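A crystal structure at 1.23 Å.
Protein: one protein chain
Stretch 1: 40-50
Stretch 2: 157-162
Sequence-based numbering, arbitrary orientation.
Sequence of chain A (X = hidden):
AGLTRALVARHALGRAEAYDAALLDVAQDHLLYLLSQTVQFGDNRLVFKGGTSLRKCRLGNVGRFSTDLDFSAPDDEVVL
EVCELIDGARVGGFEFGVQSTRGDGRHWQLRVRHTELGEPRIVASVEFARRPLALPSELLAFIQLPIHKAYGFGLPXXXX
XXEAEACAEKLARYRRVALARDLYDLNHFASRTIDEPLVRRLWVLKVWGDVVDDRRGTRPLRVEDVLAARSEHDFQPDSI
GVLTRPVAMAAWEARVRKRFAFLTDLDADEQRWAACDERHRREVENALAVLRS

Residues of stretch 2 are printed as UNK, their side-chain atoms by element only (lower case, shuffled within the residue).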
# COMPACT_ATOMS: atom_id res chain seq x y z
N GLN A 40 -13.63 -1.28 -14.53
CA GLN A 40 -12.52 -0.82 -15.37
C GLN A 40 -11.43 -0.21 -14.49
O GLN A 40 -11.69 0.76 -13.78
CB GLN A 40 -13.02 0.19 -16.39
CG GLN A 40 -11.94 0.71 -17.33
CD GLN A 40 -11.35 -0.39 -18.21
OE1 GLN A 40 -12.05 -0.97 -19.04
NE2 GLN A 40 -10.07 -0.68 -18.02
N PHE A 41 -10.23 -0.78 -14.53
CA PHE A 41 -9.08 -0.17 -13.88
C PHE A 41 -8.36 0.72 -14.89
O PHE A 41 -8.58 0.64 -16.09
CB PHE A 41 -8.09 -1.24 -13.41
CG PHE A 41 -8.50 -1.97 -12.15
CD1 PHE A 41 -9.51 -2.93 -12.18
CD2 PHE A 41 -7.82 -1.75 -10.95
CE1 PHE A 41 -9.87 -3.61 -11.02
CE2 PHE A 41 -8.17 -2.42 -9.80
CZ PHE A 41 -9.20 -3.36 -9.84
N GLY A 42 -7.49 1.59 -14.39
CA GLY A 42 -6.66 2.37 -15.29
C GLY A 42 -6.27 3.70 -14.69
O GLY A 42 -6.84 4.15 -13.69
N ASP A 43 -5.28 4.32 -15.32
CA ASP A 43 -4.81 5.64 -14.92
C ASP A 43 -5.97 6.61 -14.79
O ASP A 43 -6.87 6.67 -15.64
CB ASP A 43 -3.82 6.17 -15.97
CG ASP A 43 -2.51 5.41 -15.99
OD1 ASP A 43 -2.04 5.02 -14.90
OD2 ASP A 43 -1.95 5.21 -17.08
N ASN A 44 -5.96 7.39 -13.71
CA ASN A 44 -6.98 8.39 -13.42
C ASN A 44 -8.37 7.79 -13.25
O ASN A 44 -9.37 8.50 -13.35
CB ASN A 44 -6.99 9.52 -14.46
CG ASN A 44 -5.65 10.18 -14.59
OD1 ASN A 44 -5.13 10.74 -13.62
ND2 ASN A 44 -5.06 10.09 -15.77
N ARG A 45 -8.46 6.49 -12.99
CA ARG A 45 -9.74 5.86 -12.71
C ARG A 45 -9.65 4.96 -11.48
O ARG A 45 -10.33 5.20 -10.48
CB ARG A 45 -10.24 5.08 -13.93
CG ARG A 45 -11.67 4.61 -13.71
CD ARG A 45 -12.27 3.87 -14.89
NE ARG A 45 -13.73 3.88 -14.82
CZ ARG A 45 -14.47 3.13 -13.99
NH1 ARG A 45 -13.90 2.27 -13.15
NH2 ARG A 45 -15.79 3.23 -14.02
N LEU A 46 -8.82 3.92 -11.55
CA LEU A 46 -8.69 2.99 -10.43
C LEU A 46 -7.34 2.30 -10.57
O LEU A 46 -7.12 1.55 -11.53
CB LEU A 46 -9.83 1.98 -10.45
CG LEU A 46 -9.89 1.03 -9.26
CD1 LEU A 46 -10.19 1.77 -7.95
CD2 LEU A 46 -10.92 -0.06 -9.53
N VAL A 47 -6.43 2.56 -9.64
CA VAL A 47 -5.09 1.97 -9.66
C VAL A 47 -4.85 1.32 -8.30
O VAL A 47 -5.11 1.93 -7.26
CB VAL A 47 -4.01 3.03 -9.97
CG1 VAL A 47 -2.63 2.42 -9.90
CG2 VAL A 47 -4.25 3.62 -11.35
N PHE A 48 -4.34 0.08 -8.32
CA PHE A 48 -4.01 -0.65 -7.10
C PHE A 48 -2.68 -0.14 -6.56
O PHE A 48 -1.70 -0.01 -7.31
CB PHE A 48 -3.92 -2.12 -7.52
CG PHE A 48 -3.74 -3.12 -6.40
CD1 PHE A 48 -4.21 -2.89 -5.11
CD2 PHE A 48 -3.11 -4.33 -6.67
CE1 PHE A 48 -4.04 -3.84 -4.10
CE2 PHE A 48 -2.95 -5.28 -5.68
CZ PHE A 48 -3.41 -5.04 -4.40
N LYS A 49 -2.61 0.16 -5.27
CA LYS A 49 -1.39 0.75 -4.71
C LYS A 49 -1.14 0.23 -3.30
O LYS A 49 -1.72 -0.76 -2.87
CB LYS A 49 -1.44 2.29 -4.77
CG LYS A 49 -2.50 2.92 -3.89
CD LYS A 49 -2.45 4.45 -4.06
CE LYS A 49 -3.33 5.15 -3.06
NZ LYS A 49 -2.47 5.68 -1.98
N GLY A 50 -0.20 0.87 -2.60
CA GLY A 50 0.07 0.54 -1.22
C GLY A 50 0.85 -0.75 -1.03
O GLY A 50 1.25 -1.44 -1.96
N UNK A 157 -4.19 -9.36 -14.50
CA UNK A 157 -3.19 -8.31 -14.50
C UNK A 157 -3.89 -7.02 -14.12
O UNK A 157 -5.03 -6.77 -14.53
c UNK A 157 -1.73 -9.44 -16.19
c UNK A 157 -2.48 -8.17 -15.85
o UNK A 157 -3.43 -7.88 -16.90
N UNK A 158 -3.22 -6.21 -13.29
CA UNK A 158 -3.83 -5.01 -12.75
C UNK A 158 -2.88 -3.83 -12.90
O UNK A 158 -1.66 -4.00 -12.74
c UNK A 158 -4.14 -5.19 -11.26
c UNK A 158 -5.22 -6.21 -10.91
c UNK A 158 -6.55 -5.77 -11.49
c UNK A 158 -5.31 -6.34 -9.41
N UNK A 159 -3.39 -2.64 -13.17
CA UNK A 159 -2.55 -1.43 -13.09
C UNK A 159 -2.19 -1.16 -11.65
O UNK A 159 -3.05 -1.05 -10.78
c UNK A 159 -3.43 -0.32 -13.67
c UNK A 159 -4.76 -2.35 -13.62
c UNK A 159 -4.79 -0.85 -13.63
N UNK A 160 -0.89 -1.03 -11.40
CA UNK A 160 -0.33 -0.85 -10.07
C UNK A 160 0.48 0.44 -10.06
O UNK A 160 1.07 0.83 -11.07
c UNK A 160 0.53 -2.09 -9.70
c UNK A 160 -0.35 -3.33 -9.55
c UNK A 160 1.37 -1.86 -8.43
N UNK A 161 0.52 1.09 -8.89
CA UNK A 161 1.33 2.29 -8.72
C UNK A 161 2.77 2.03 -9.15
O UNK A 161 3.36 0.97 -8.86
c UNK A 161 1.23 2.75 -7.25
c UNK A 161 1.94 4.08 -7.03
c UNK A 161 1.78 1.68 -6.29
N UNK A 162 3.36 3.01 -9.84
CA UNK A 162 4.76 2.89 -10.21
C UNK A 162 5.61 2.75 -8.97
O UNK A 162 5.31 3.32 -7.91
c UNK A 162 5.19 4.14 -10.98

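Position 157 carries three side-chain atoms: one carbon that bears both an oxygen and a second carbon. None comes within reach of stretch 1. A beta-branched side chain with a hydroxyl is Thr 157, and its polar group suits an exposed site at the beginning of the stretch.

Position 158 has four carbons forked at the second, with CB directed toward stretch 1. One branch end lies over a face of the Phe 41 ring, the other near Phe 48 CD2. This is Leu 158, whose fork lets one side chain meet two aromatic rings. Its CD2 sits 3.9 Å from the centroid of the Phe 41 ring and 8° off the normal, a CH-pi contact; its CD1 approaches Phe 48 CD2 at 4.0 Å. A wholly apolar side chain suits this buried place.

At 159 three carbons close a ring onto the backbone nitrogen, and the ring packs against Phe 41 CB and Gly 42 N. This is Pro 159. Its CG lies 3.3 Å from Phe 41 CB and 3.7 Å from Gly 42 N, a compact apolar surface against the loop. The ring leaves the nitrogen without a hydrogen to donate, yet costs the pairing nothing, because the residue takes part through its carbonyl: Phe 48 N donates to Pro 159 O at 3.0 Å.

Position 160 shows one carbon bearing two others. The CA-to-CB bond points away from stretch 1 overall, though CB still touches it, and one branch nears Phe 48 CD2. This is Val 160, with CG2 4.1 Å from Phe 48 CD2. Beta-branching favors the extended backbone found here, and Val 160 CA comes 3.2 Å from Phe 48 O in a CA-H...O contact.

Position 161 repeats the three-carbon fork, one branch resting on Lys 49 CB. It is Val 161, whose apolar CG1, 3.6 Å from Lys 49 CB, suits a buried site. Val 161 N donates to Phe 48 O at 2.9 Å.

Position 162 has a single side-chain carbon; the CA-to-CB bond points away, without contact to stretch 1. It is Ala 162, at the N-cap position right before a helix; with no contact to make across the stretches, a methyl is enough.

The contact centers on Phe 48, whose N donates a hydrogen bond to Pro 159 O and whose O accepts one from Val 161 N, bracketing a single beta bridge to Val 160. The strands cross at 74°, far from either parallel or antiparallel, so the pairing is local. Apolar packing extends it: Phe 41 and Phe 48 receive Leu 158, and Phe 41 also meets Pro 159. Together the stretches bury 433 Å².

Stretch 2 157-162: TLPVVA
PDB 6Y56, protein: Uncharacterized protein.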